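Long-range contacts in uncharacterized protein (Bacteroides ovatus, PDB 3NQK), which is of unknown function but probably pairs an N-terminal E-set-like beta domain with a C-terminal all-beta domain of the BT_3044-like family: residues A[28-33]-A[153-158]; A[62-67]-A[128-133]; A[201-206]-A[218-223]; A[263-268]-A[306-311]. All coordinates share one frame; numbering follows the deposited sequence.

Interaction 1: residues A[28-33]-A[153-158]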
loop_
_atom_site.group_PDB
_atom_site.type_symbol
_atom_site.label_atom_id
_atom_site.label_comp_id
_atom_site.label_asym_id
_atom_site.label_seq_id
_atom_site.Cartn_x
_atom_site.Cartn_y
_atom_site.Cartn_z
ATOM N N THR A 28 13.850 2.232 11.169
ATOM C CA THR A 28 13.166 1.029 11.591
ATOM C C THR A 28 12.295 0.544 10.481
ATOM O O THR A 28 11.446 1.270 10.015
ATOM C CB THR A 28 12.246 1.277 12.849
ATOM O OG1 THR A 28 13.012 1.822 13.917
ATOM C CG2 THR A 28 11.608 -0.022 13.308
ATOM N N ILE A 29 12.482 -0.699 10.063
ATOM C CA ILE A 29 11.568 -1.279 9.120
ATOM C C ILE A 29 10.846 -2.486 9.718
ATOM O O ILE A 29 11.422 -3.255 10.501
ATOM C CB ILE A 29 12.245 -1.635 7.771
ATOM C CG1 ILE A 29 13.203 -2.789 7.912
ATOM C CG2 ILE A 29 12.963 -0.439 7.220
ATOM C CD1 ILE A 29 13.797 -3.207 6.574
ATOM N N TYR A 30 9.567 -2.615 9.367
ATOM C CA TYR A 30 8.711 -3.658 9.891
ATOM C C TYR A 30 8.461 -4.692 8.843
ATOM O O TYR A 30 7.964 -4.378 7.770
ATOM C CB TYR A 30 7.382 -3.047 10.351
ATOM C CG TYR A 30 7.550 -2.070 11.508
ATOM C CD1 TYR A 30 7.583 -2.525 12.823
ATOM C CD2 TYR A 30 7.753 -0.716 11.281
ATOM C CE1 TYR A 30 7.771 -1.653 13.882
ATOM C CE2 TYR A 30 7.935 0.174 12.345
ATOM C CZ TYR A 30 7.946 -0.309 13.643
ATOM O OH TYR A 30 8.142 0.550 14.713
ATOM N N VAL A 31 8.806 -5.942 9.140
ATOM C CA VAL A 31 8.564 -7.043 8.194
ATOM C C VAL A 31 7.765 -8.137 8.858
ATOM O O VAL A 31 8.054 -8.531 9.981
ATOM C CB VAL A 31 9.873 -7.613 7.661
ATOM C CG1 VAL A 31 10.782 -6.486 7.241
ATOM C CG2 VAL A 31 10.538 -8.441 8.688
ATOM N N ARG A 32 6.734 -8.608 8.181
ATOM C CA ARG A 32 5.868 -9.621 8.759
ATOM C C ARG A 32 6.503 -10.995 8.685
ATOM O O ARG A 32 7.012 -11.393 7.640
ATOM C CB ARG A 32 4.495 -9.634 8.068
ATOM C CG ARG A 32 3.627 -10.852 8.447
ATOM C CD ARG A 32 2.174 -10.712 7.971
ATOM N NE ARG A 32 1.270 -10.296 9.055
ATOM C CZ ARG A 32 0.536 -9.180 9.062
ATOM N NH1 ARG A 32 0.567 -8.338 8.046
ATOM N NH2 ARG A 32 -0.249 -8.919 10.092
ATOM N N TYR A 33 6.501 -11.707 9.811
ATOM C CA TYR A 33 6.942 -13.087 9.836
ATOM C C TYR A 33 5.820 -13.934 9.279
ATOM O O TYR A 33 4.778 -14.050 9.892
ATOM C CB TYR A 33 7.262 -13.518 11.262
ATOM C CG TYR A 33 7.990 -14.842 11.351
ATOM C CD1 TYR A 33 7.345 -16.044 11.049
ATOM C CD2 TYR A 33 9.320 -14.897 11.742
ATOM C CE1 TYR A 33 8.021 -17.274 11.125
ATOM C CE2 TYR A 33 10.016 -16.130 11.819
ATOM C CZ TYR A 33 9.361 -17.302 11.512
ATOM O OH TYR A 33 10.039 -18.504 11.594
ATOM N N LYS A 153 17.029 -1.141 10.964
ATOM C CA LYS A 153 16.673 -1.911 12.164
ATOM C C LYS A 153 15.478 -2.774 11.803
ATOM O O LYS A 153 14.340 -2.290 11.720
ATOM C CB LYS A 153 16.333 -0.964 13.324
ATOM C CG LYS A 153 16.108 -1.642 14.713
ATOM C CD LYS A 153 15.467 -0.650 15.680
ATOM C CE LYS A 153 15.116 -1.266 16.979
ATOM N NZ LYS A 153 14.351 -0.308 17.799
ATOM N N VAL A 154 15.740 -4.041 11.550
ATOM C CA VAL A 154 14.727 -4.953 11.057
ATOM C C VAL A 154 13.923 -5.489 12.210
ATOM O O VAL A 154 14.466 -6.115 13.105
ATOM C CB VAL A 154 15.374 -6.123 10.290
ATOM C CG1 VAL A 154 14.313 -6.957 9.590
ATOM C CG2 VAL A 154 16.390 -5.596 9.275
ATOM N N VAL A 155 12.626 -5.172 12.223
ATOM C CA VAL A 155 11.734 -5.615 13.296
ATOM C C VAL A 155 10.651 -6.536 12.734
ATOM O O VAL A 155 9.675 -6.075 12.147
ATOM C CB VAL A 155 11.056 -4.432 13.992
ATOM C CG1 VAL A 155 10.160 -4.924 15.108
ATOM C CG2 VAL A 155 12.108 -3.431 14.536
ATOM N N PRO A 156 10.849 -7.845 12.866
ATOM C CA PRO A 156 9.821 -8.773 12.465
ATOM C C PRO A 156 8.566 -8.565 13.293
ATOM O O PRO A 156 8.647 -8.060 14.414
ATOM C CB PRO A 156 10.431 -10.122 12.781
ATOM C CG PRO A 156 11.905 -9.845 13.039
ATOM C CD PRO A 156 11.978 -8.513 13.528
ATOM N N PHE A 157 7.416 -8.908 12.746
ATOM C CA PHE A 157 6.196 -8.790 13.495
ATOM C C PHE A 157 5.154 -9.806 13.046
ATOM O O PHE A 157 5.138 -10.228 11.904
ATOM C CB PHE A 157 5.634 -7.374 13.377
ATOM C CG PHE A 157 5.007 -7.064 12.026
ATOM C CD1 PHE A 157 5.759 -6.512 11.007
ATOM C CD2 PHE A 157 3.661 -7.293 11.802
ATOM C CE1 PHE A 157 5.181 -6.201 9.775
ATOM C CE2 PHE A 157 3.083 -6.998 10.569
ATOM C CZ PHE A 157 3.847 -6.434 9.565
ATOM N N ASN A 158 4.319 -10.230 13.978
ATOM C CA ASN A 158 3.160 -11.059 13.656
ATOM C C ASN A 158 1.934 -10.364 14.207
ATOM O O ASN A 158 2.011 -9.205 14.632
ATOM C CB ASN A 158 3.323 -12.481 14.229
ATOM C CG ASN A 158 3.627 -12.487 15.732
ATOM O OD1 ASN A 158 3.273 -11.534 16.474
ATOM N ND2 ASN A 158 4.254 -13.577 16.202
#
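R32 reaches across to F157 along nearly its whole length. Its CB lies over one face of the ring, 4.0 Å from the F157 ring centroid and 26° off the normal, a CH-pi contact. R32 CG passes 3.8 Å from F157 O. Farther out the chain bends at chi3 and the guanidinium meets the ring's rim: F157 CE2 stands 3.7 Å above the centre of the guanidinium plane of R32, with the two planes 64° apart, and NE, NH1 and NH2 all have CE2 as their nearest atom of 153-158. Two partners outside the pair, D314 in a salt bridge to NH1 and N159 in a hydrogen bond to NH2, fix the guanidinium at the rim of the ring. F157 CG sits between its own backbone N and carbonyl carbon (chi1 74°), which turns the ring back across the neighbouring strand, one face to R32 CB and CA and its edge to Y30 C; W319 meets it edge-to-face and also stacks on Y30. Beneath lies a parallel ladder running from I29 N to K153 O (3.0 Å) and V155 N to I29 O (2.8 Å) on to Y33 N and F157 O (2.9 Å). I29, V31, V154 and P156 share the other, buried face, where I29 and V31 touch strand 38-48. Parallel pairing of strand 27-32 with strand 149-157, which follows the other strands of this mixed sheet, recalls the A'-G pairing of immunoglobulin-like sandwiches, consistent with an E-set-like domain.

Interaction 2: residues A[62-67]-A[128-133]; sequences AVDKDT and PLTIVD
A62 and T130 form an antiparallel hydrogen-bonded pair, A62 N to T130 O and T130 N to A62 O both at 3.0 Å, and D64 N adds a third bond to P128 O at 2.9 Å. Between these, V63 and L129 make the non-hydrogen-bonded pair. The side chains of A62 and T130 lie on one face of the ladder, those of V63 and L129 on the other. A62 CB meets V132 CG1 at 3.8 Å, at the corner where the chain turns out of the strand. D64 CB rests against T130 CG2, also at 3.8 Å. T130 OG1 is anti to the backbone N (chi1 -168°), which turns CG2 toward A62 and D64 while OG1 makes a weak hydrogen bond to K149. V63 CG1 passes obliquely by P128 CG at 4.1 Å. The proline ring also runs beside the D64 carbonyl, P128 CG being 3.4 Å from D64 O. The pairing ends at D64, which occupies the N-cap position of helix 65-76. Strand 125-133 is itself flanked by strand 149-157, with backbone bonding between L129 and A150; L129 and I131 pack on strand 12-15, F95 touches both V63 and L129, and K149 lies against D64 and T67 at the start of the helix.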
loop_
_atom_site.group_PDB
_atom_site.type_symbol
_atom_site.label_atom_id
_atom_site.label_comp_id
_atom_site.label_asym_id
_atom_site.label_seq_id
_atom_site.Cartn_x
_atom_site.Cartn_y
_atom_site.Cartn_z
ATOM N N ALA A 62 26.795 -2.538 -0.634
ATOM C CA ALA A 62 27.566 -3.453 0.212
ATOM C C ALA A 62 27.202 -3.279 1.670
ATOM O O ALA A 62 26.814 -2.179 2.104
ATOM C CB ALA A 62 29.073 -3.236 0.013
ATOM N N VAL A 63 27.278 -4.378 2.418
ATOM C CA VAL A 63 27.076 -4.336 3.842
ATOM C C VAL A 63 28.250 -3.548 4.449
ATOM O O VAL A 63 29.375 -3.677 3.994
ATOM C CB VAL A 63 27.023 -5.755 4.424
ATOM C CG1 VAL A 63 26.879 -5.718 5.943
ATOM C CG2 VAL A 63 25.876 -6.539 3.785
ATOM N N ASP A 64 27.961 -2.675 5.412
ATOM C CA ASP A 64 28.988 -1.787 5.978
ATOM C C ASP A 64 29.194 -2.047 7.471
ATOM O O ASP A 64 28.593 -1.388 8.322
ATOM C CB ASP A 64 28.616 -0.321 5.742
ATOM C CG ASP A 64 29.711 0.652 6.205
ATOM O OD1 ASP A 64 30.838 0.200 6.509
ATOM O OD2 ASP A 64 29.445 1.869 6.233
ATOM N N LYS A 65 30.090 -2.976 7.769
ATOM C CA LYS A 65 30.394 -3.351 9.133
ATOM C C LYS A 65 30.735 -2.104 9.993
ATOM O O LYS A 65 30.139 -1.889 11.076
ATOM C CB LYS A 65 31.585 -4.347 9.128
ATOM C CG LYS A 65 31.761 -5.181 10.406
ATOM C CD LYS A 65 32.925 -6.222 10.263
ATOM N N ASP A 66 31.612 -1.241 9.450
ATOM C CA ASP A 66 32.220 -0.131 10.225
ATOM C C ASP A 66 31.250 0.947 10.698
ATOM O O ASP A 66 31.363 1.425 11.816
ATOM C CB ASP A 66 33.358 0.525 9.424
ATOM C CG ASP A 66 34.548 -0.411 9.215
ATOM O OD1 ASP A 66 34.664 -1.414 9.958
ATOM O OD2 ASP A 66 35.368 -0.137 8.313
ATOM N N THR A 67 30.333 1.364 9.847
ATOM C CA THR A 67 29.404 2.428 10.232
ATOM C C THR A 67 28.613 2.044 11.480
ATOM O O THR A 67 28.405 2.868 12.369
ATOM C CB THR A 67 28.428 2.772 9.105
ATOM O OG1 THR A 67 29.127 3.468 8.057
ATOM C CG2 THR A 67 27.313 3.657 9.623
ATOM N N PRO A 128 23.261 -2.819 7.901
ATOM C CA PRO A 128 23.855 -1.574 7.445
ATOM C C PRO A 128 24.233 -1.629 5.991
ATOM O O PRO A 128 25.088 -2.433 5.606
ATOM C CB PRO A 128 25.098 -1.466 8.295
ATOM C CG PRO A 128 25.504 -2.847 8.504
ATOM C CD PRO A 128 24.234 -3.653 8.591
ATOM N N LEU A 129 23.596 -0.783 5.186
ATOM C CA LEU A 129 23.847 -0.739 3.752
ATOM C C LEU A 129 24.488 0.564 3.373
ATOM O O LEU A 129 24.109 1.625 3.867
ATOM C CB LEU A 129 22.548 -0.900 2.977
ATOM C CG LEU A 129 21.773 -2.181 3.268
ATOM C CD1 LEU A 129 20.445 -2.191 2.510
ATOM C CD2 LEU A 129 22.601 -3.379 2.918
ATOM N N THR A 130 25.478 0.480 2.503
ATOM C CA THR A 130 26.151 1.644 1.996
ATOM C C THR A 130 26.253 1.511 0.476
ATOM O O THR A 130 26.318 0.395 -0.065
ATOM C CB THR A 130 27.580 1.787 2.619
ATOM O OG1 THR A 130 28.117 3.082 2.326
ATOM C CG2 THR A 130 28.519 0.719 2.066
ATOM N N ILE A 131 26.195 2.635 -0.211
ATOM C CA ILE A 131 26.357 2.655 -1.655
ATOM C C ILE A 131 27.791 2.949 -1.944
ATOM O O ILE A 131 28.230 4.099 -1.832
ATOM C CB ILE A 131 25.487 3.728 -2.294
ATOM C CG1 ILE A 131 24.028 3.335 -2.182
ATOM C CG2 ILE A 131 25.864 3.929 -3.761
ATOM C CD1 ILE A 131 23.111 4.303 -2.772
ATOM N N VAL A 132 28.541 1.912 -2.310
ATOM C CA VAL A 132 29.970 2.051 -2.551
ATOM C C VAL A 132 30.308 2.632 -3.966
ATOM O O VAL A 132 31.445 2.998 -4.222
ATOM C CB VAL A 132 30.715 0.689 -2.325
ATOM C CG1 VAL A 132 30.476 0.196 -0.915
ATOM C CG2 VAL A 132 30.266 -0.361 -3.335
ATOM N N ASP A 133 29.305 2.710 -4.853
ATOM C CA ASP A 133 29.479 3.299 -6.229
ATOM C C ASP A 133 28.116 3.693 -6.803
ATOM O O ASP A 133 27.257 2.836 -6.999
ATOM C CB ASP A 133 30.171 2.300 -7.177
ATOM C CG ASP A 133 30.278 2.829 -8.648
ATOM O OD1 ASP A 133 30.240 4.065 -8.868
ATOM O OD2 ASP A 133 30.428 1.997 -9.566
#

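Interaction 3: residues A[201-206]-A[218-223]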
loop_
_atom_site.group_PDB
_atom_site.type_symbol
_atom_site.label_atom_id
_atom_site.label_comp_id
_atom_site.label_asym_id
_atom_site.label_seq_id
_atom_site.Cartn_x
_atom_site.Cartn_y
_atom_site.Cartn_z
ATOM N N PHE A 201 8.175 -12.671 26.008
ATOM C CA PHE A 201 8.344 -11.529 26.878
ATOM C C PHE A 201 9.430 -11.874 27.862
ATOM O O PHE A 201 9.650 -13.037 28.149
ATOM C CB PHE A 201 7.077 -11.272 27.719
ATOM C CG PHE A 201 5.894 -10.864 26.942
ATOM C CD1 PHE A 201 5.670 -9.538 26.663
ATOM C CD2 PHE A 201 4.909 -11.781 26.633
ATOM C CE1 PHE A 201 4.529 -9.144 25.985
ATOM C CE2 PHE A 201 3.777 -11.400 25.943
ATOM C CZ PHE A 201 3.585 -10.084 25.621
ATOM N N TYR A 202 10.009 -10.870 28.486
ATOM C CA TYR A 202 10.881 -11.117 29.600
ATOM C C TYR A 202 10.032 -11.138 30.894
ATOM O O TYR A 202 9.153 -10.307 31.087
ATOM C CB TYR A 202 11.986 -10.067 29.674
ATOM C CG TYR A 202 12.956 -10.141 28.519
ATOM C CD1 TYR A 202 13.870 -11.174 28.427
ATOM C CD2 TYR A 202 12.955 -9.174 27.518
ATOM C CE1 TYR A 202 14.765 -11.268 27.339
ATOM C CE2 TYR A 202 13.844 -9.252 26.429
ATOM C CZ TYR A 202 14.740 -10.306 26.348
ATOM O OH TYR A 202 15.635 -10.381 25.297
ATOM N N ALA A 203 10.277 -12.127 31.729
ATOM C CA ALA A 203 9.514 -12.328 32.945
ATOM C C ALA A 203 9.339 -11.053 33.787
ATOM O O ALA A 203 10.292 -10.273 33.995
ATOM C CB ALA A 203 10.186 -13.410 33.797
ATOM N N GLY A 204 8.131 -10.875 34.302
ATOM C CA GLY A 204 7.853 -9.837 35.270
ATOM C C GLY A 204 8.322 -8.480 34.852
ATOM O O GLY A 204 7.983 -8.010 33.776
ATOM N N LEU A 205 9.120 -7.850 35.711
ATOM C CA LEU A 205 9.609 -6.495 35.461
ATOM C C LEU A 205 11.102 -6.483 35.128
ATOM O O LEU A 205 11.736 -5.435 35.142
ATOM C CB LEU A 205 9.327 -5.599 36.671
ATOM C CG LEU A 205 7.840 -5.315 36.961
ATOM C CD1 LEU A 205 7.699 -4.382 38.162
ATOM C CD2 LEU A 205 7.167 -4.707 35.755
ATOM N N ILE A 206 11.639 -7.645 34.767
ATOM C CA ILE A 206 13.039 -7.752 34.365
ATOM C C ILE A 206 13.373 -6.694 33.311
ATOM O O ILE A 206 12.622 -6.504 32.332
ATOM C CB ILE A 206 13.343 -9.150 33.794
ATOM C CG1 ILE A 206 13.382 -10.191 34.921
ATOM C CG2 ILE A 206 14.652 -9.155 33.022
ATOM C CD1 ILE A 206 14.457 -9.977 35.920
ATOM N N TYR A 218 15.422 -15.079 31.175
ATOM C CA TYR A 218 14.070 -14.756 31.641
ATOM C C TYR A 218 13.014 -14.726 30.529
ATOM O O TYR A 218 11.885 -14.298 30.766
ATOM C CB TYR A 218 14.085 -13.415 32.378
ATOM C CG TYR A 218 14.975 -13.413 33.613
ATOM C CD1 TYR A 218 14.536 -13.953 34.808
ATOM C CD2 TYR A 218 16.243 -12.888 33.568
ATOM C CE1 TYR A 218 15.345 -13.962 35.925
ATOM C CE2 TYR A 218 17.061 -12.883 34.692
ATOM C CZ TYR A 218 16.620 -13.431 35.852
ATOM O OH TYR A 218 17.453 -13.438 36.970
ATOM N N LYS A 219 13.352 -15.227 29.342
ATOM C CA LYS A 219 12.376 -15.268 28.225
ATOM C C LYS A 219 11.227 -16.226 28.529
ATOM O O LYS A 219 11.450 -17.332 28.995
ATOM C CB LYS A 219 13.059 -15.705 26.906
ATOM C CG LYS A 219 14.068 -14.686 26.328
ATOM C CD LYS A 219 15.038 -15.330 25.286
ATOM C CE LYS A 219 14.689 -14.978 23.848
ATOM N NZ LYS A 219 15.756 -15.428 22.891
ATOM N N ILE A 220 10.004 -15.792 28.252
ATOM C CA ILE A 220 8.832 -16.653 28.356
ATOM C C ILE A 220 8.197 -16.764 26.975
ATOM O O ILE A 220 7.731 -15.775 26.433
ATOM C CB ILE A 220 7.777 -16.071 29.310
ATOM C CG1 ILE A 220 8.381 -15.753 30.662
ATOM C CG2 ILE A 220 6.616 -17.043 29.473
ATOM C CD1 ILE A 220 7.403 -15.138 31.607
ATOM N N ASN A 221 8.213 -17.959 26.397
ATOM C CA ASN A 221 7.627 -18.177 25.082
ATOM C C ASN A 221 6.124 -18.307 25.201
ATOM O O ASN A 221 5.625 -19.015 26.072
ATOM C CB ASN A 221 8.208 -19.433 24.428
ATOM C CG ASN A 221 9.689 -19.294 24.101
ATOM O OD1 ASN A 221 10.132 -18.259 23.611
ATOM N ND2 ASN A 221 10.462 -20.342 24.385
ATOM N N VAL A 222 5.405 -17.624 24.324
ATOM C CA VAL A 222 3.957 -17.590 24.381
ATOM C C VAL A 222 3.357 -17.943 23.029
ATOM O O VAL A 222 3.590 -17.255 22.042
ATOM C CB VAL A 222 3.481 -16.205 24.782
ATOM C CG1 VAL A 222 1.968 -16.144 24.810
ATOM C CG2 VAL A 222 4.056 -15.836 26.125
ATOM N N HIS A 223 2.573 -19.002 22.984
ATOM C CA HIS A 223 2.004 -19.458 21.721
ATOM C C HIS A 223 0.500 -19.288 21.733
ATOM O O HIS A 223 -0.178 -19.701 22.682
ATOM C CB HIS A 223 2.382 -20.914 21.474
ATOM C CG HIS A 223 1.720 -21.518 20.280
ATOM N ND1 HIS A 223 1.999 -21.116 18.992
ATOM C CD2 HIS A 223 0.845 -22.544 20.173
ATOM C CE1 HIS A 223 1.291 -21.842 18.146
ATOM N NE2 HIS A 223 0.581 -22.714 18.838
#
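I206 sits over the ring of Y218, its CD1 3.9 Å from the ring centroid and only 2° off the normal, and the two side chains cross at about a right angle. I206 CG1 approaches Y218 CG at 3.8 Å, nearer the root of the ring. Beside them A203 CB is wedged between Y218 CB (4.1 Å) and I220 CD1 (3.9 Å). Y202 and K219 lie side by side, with Y202 CE1 3.6 Å from K219 CG. This packing rests on an antiparallel ladder of the C-terminal beta sheet: I220 N donates to F201 O (2.8 Å), F201 N to I220 O, and A203 N to Y218 O. A type II' turn from A203 to I206, with G204 at its second position and phi 51°, then folds the chain back so that I206 reaches the ring. A serine in place of Y218 would remove the ring, and I206 CD1 would probably face a gap with T281 losing its phenolic partner. Farther out, the Y218 hydroxyl is held by T281 OG1 and F280 N, and R189 bonds to the carbonyls of Y202 and I206. K219 NZ makes a salt bridge to D120, in the N-terminal part of the chain, and K219 a cation-pi contact with F200.

Interaction 4: residues A[263-268]-A[306-311]; sequences YLERRY and INTQIP
Y263 and T308 close the end of an antiparallel ladder between strands 264-279 and 292-307, where a type I turn from N307 to I310 carries the chain out of the sheet. The tight part is the backbone. E265 N donates to I306 O and I306 N to E265 O, both at 2.7 Å. Y263 O is gripped twice, by T308 N at 3.0 Å and by T308 OG1 at 2.7 Å, the hydroxyl lying on a lone pair. T308 OG1 reaches it because it sits between its own backbone N and carbonyl carbon (chi1 59°), while CG2 turns to E265 CB. An alanine in place of T308 would probably cost Y263 O its hydroxyl donor and open a gap beside E265 and V107 of the second subunit, which packs here. I306 CD1 meets the edge of the R267 guanidinium, 3.4 Å from R267 NH2, whereas E265 OE2 lies above that group's plane, a salt bridge of charges alone. The side nearer solvent is made by the partly exposed Y263 and Q309, which meet through van der Waals contacts. The Y263 hydroxyl bonds to R261 NE, and Q309, touched by P18 of the second subunit, lays its amide nearly parallel to the ring, the planes 9° apart, with Q309 OE1 3.9 Å above the Y263 ring plane and offset toward the rim.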
loop_
_atom_site.group_PDB
_atom_site.type_symbol
_atom_site.label_atom_id
_atom_site.label_comp_id
_atom_site.label_asym_id
_atom_site.label_seq_id
_atom_site.Cartn_x
_atom_site.Cartn_y
_atom_site.Cartn_z
ATOM N N TYR A 263 -12.276 5.738 9.476
ATOM C CA TYR A 263 -11.587 4.694 8.727
ATOM C C TYR A 263 -10.633 3.856 9.589
ATOM O O TYR A 263 -10.157 2.796 9.153
ATOM C CB TYR A 263 -10.797 5.316 7.568
ATOM C CG TYR A 263 -9.820 6.410 7.993
ATOM C CD1 TYR A 263 -10.216 7.755 8.030
ATOM C CD2 TYR A 263 -8.499 6.100 8.346
ATOM C CE1 TYR A 263 -9.324 8.760 8.406
ATOM C CE2 TYR A 263 -7.605 7.094 8.725
ATOM C CZ TYR A 263 -8.022 8.426 8.747
ATOM O OH TYR A 263 -7.150 9.418 9.123
ATOM N N LEU A 264 -10.347 4.320 10.793
ATOM C CA LEU A 264 -9.348 3.686 11.606
ATOM C C LEU A 264 -9.901 2.522 12.424
ATOM O O LEU A 264 -10.786 2.692 13.258
ATOM C CB LEU A 264 -8.712 4.707 12.538
ATOM C CG LEU A 264 -7.471 4.214 13.274
ATOM C CD1 LEU A 264 -6.390 3.800 12.272
ATOM C CD2 LEU A 264 -6.962 5.281 14.220
ATOM N N GLU A 265 -9.348 1.343 12.197
ATOM C CA GLU A 265 -9.708 0.173 12.964
ATOM C C GLU A 265 -8.694 0.004 14.091
ATOM O O GLU A 265 -7.493 0.037 13.853
ATOM C CB GLU A 265 -9.716 -1.083 12.060
ATOM C CG GLU A 265 -9.805 -2.417 12.828
ATOM C CD GLU A 265 -9.693 -3.642 11.930
ATOM O OE1 GLU A 265 -9.213 -3.516 10.779
ATOM O OE2 GLU A 265 -10.053 -4.748 12.400
ATOM N N ARG A 266 -9.183 -0.164 15.308
ATOM C CA ARG A 266 -8.324 -0.403 16.444
ATOM C C ARG A 266 -8.452 -1.857 16.871
ATOM O O ARG A 266 -9.520 -2.295 17.255
ATOM C CB ARG A 266 -8.705 0.519 17.593
ATOM C CG ARG A 266 -8.470 2.027 17.289
ATOM C CD ARG A 266 -8.394 2.870 18.583
ATOM N NE ARG A 266 -8.385 4.314 18.315
ATOM C CZ ARG A 266 -7.317 5.013 17.903
ATOM N NH1 ARG A 266 -6.142 4.411 17.682
ATOM N NH2 ARG A 266 -7.434 6.319 17.694
ATOM N N ARG A 267 -7.368 -2.616 16.735
ATOM C CA ARG A 267 -7.381 -4.050 17.037
ATOM C C ARG A 267 -6.643 -4.325 18.334
ATOM O O ARG A 267 -5.479 -3.945 18.501
ATOM C CB ARG A 267 -6.746 -4.843 15.901
ATOM C CG ARG A 267 -7.116 -6.338 15.909
ATOM C CD ARG A 267 -6.277 -7.160 14.910
ATOM N NE ARG A 267 -6.499 -6.755 13.516
ATOM C CZ ARG A 267 -7.540 -7.133 12.774
ATOM N NH1 ARG A 267 -8.486 -7.912 13.288
ATOM N NH2 ARG A 267 -7.648 -6.712 11.524
ATOM N N TYR A 268 -7.322 -4.983 19.254
ATOM C CA TYR A 268 -6.777 -5.262 20.567
ATOM C C TYR A 268 -6.553 -6.757 20.772
ATOM O O TYR A 268 -7.423 -7.570 20.456
ATOM C CB TYR A 268 -7.732 -4.769 21.629
ATOM C CG TYR A 268 -8.047 -3.302 21.541
ATOM C CD1 TYR A 268 -7.266 -2.359 22.203
ATOM C CD2 TYR A 268 -9.138 -2.853 20.831
ATOM C CE1 TYR A 268 -7.572 -1.010 22.150
ATOM C CE2 TYR A 268 -9.444 -1.493 20.767
ATOM C CZ TYR A 268 -8.652 -0.588 21.426
ATOM O OH TYR A 268 -8.948 0.742 21.356
ATOM N N ILE A 306 -5.162 0.276 12.450
ATOM C CA ILE A 306 -5.251 -0.116 11.035
ATOM C C ILE A 306 -6.070 0.834 10.208
ATOM O O ILE A 306 -7.237 1.086 10.505
ATOM C CB ILE A 306 -5.881 -1.483 10.893
ATOM C CG1 ILE A 306 -4.979 -2.549 11.511
ATOM C CG2 ILE A 306 -6.147 -1.791 9.422
ATOM C CD1 ILE A 306 -5.620 -3.971 11.534
ATOM N N ASN A 307 -5.485 1.304 9.116
ATOM C CA ASN A 307 -6.204 2.164 8.167
ATOM C C ASN A 307 -6.968 1.299 7.173
ATOM O O ASN A 307 -6.389 0.739 6.265
ATOM C CB ASN A 307 -5.224 3.090 7.438
ATOM C CG ASN A 307 -5.910 3.999 6.446
ATOM O OD1 ASN A 307 -7.063 3.781 6.075
ATOM N ND2 ASN A 307 -5.192 5.007 5.985
ATOM N N THR A 308 -8.275 1.184 7.375
ATOM C CA THR A 308 -9.105 0.256 6.585
ATOM C C THR A 308 -9.125 0.618 5.125
ATOM O O THR A 308 -9.297 -0.243 4.277
ATOM C CB THR A 308 -10.498 0.267 7.052
ATOM O OG1 THR A 308 -11.016 1.596 6.934
ATOM C CG2 THR A 308 -10.575 -0.177 8.489
ATOM N N GLN A 309 -8.986 1.904 4.834
ATOM C CA GLN A 309 -8.981 2.374 3.468
ATOM C C GLN A 309 -7.922 1.640 2.653
ATOM O O GLN A 309 -8.065 1.488 1.428
ATOM C CB GLN A 309 -8.770 3.907 3.412
ATOM C CG GLN A 309 -10.081 4.712 3.655
ATOM C CD GLN A 309 -9.845 6.200 3.986
ATOM O OE1 GLN A 309 -8.709 6.630 4.266
ATOM N NE2 GLN A 309 -10.934 6.982 3.990
ATOM N N ILE A 310 -6.875 1.165 3.332
ATOM C CA ILE A 310 -5.828 0.356 2.679
ATOM C C ILE A 310 -6.102 -1.144 2.892
ATOM O O ILE A 310 -6.253 -1.597 4.023
ATOM C CB ILE A 310 -4.452 0.695 3.206
ATOM C CG1 ILE A 310 -4.170 2.192 3.004
ATOM C CG2 ILE A 310 -3.415 -0.154 2.516
ATOM C CD1 ILE A 310 -2.848 2.664 3.597
ATOM N N PRO A 311 -6.172 -1.915 1.792
ATOM C CA PRO A 311 -6.547 -3.332 1.888
ATOM C C PRO A 311 -5.356 -4.292 2.234
ATOM O O PRO A 311 -5.565 -5.304 2.928
ATOM C CB PRO A 311 -7.107 -3.628 0.502
ATOM C CG PRO A 311 -6.319 -2.703 -0.436
ATOM C CD PRO A 311 -5.817 -1.529 0.406
#

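Overall arrangement
From the N terminus, residues 28-33 open a loop that interaction 1 closes only at 153-158. Interaction 2 is nested wholly inside it, joining 62-67 to 128-133, and the two share a sheet because strands 125-133 and 149-157 are neighbours. Their centres are 21 Å apart. Strand 149-157 then leads toward the C-terminal region, so interaction 1 ties the N-terminal part of the chain to the start of the C-terminal one. Interaction 3 follows in series, closing a short loop of 11 residues that holds helix 212-215, and interaction 4 closes a later one of 37. Both belong to the large antiparallel sheet of the C-terminal region, with centres 29 Å apart, and none of the four contacts cross along the chain.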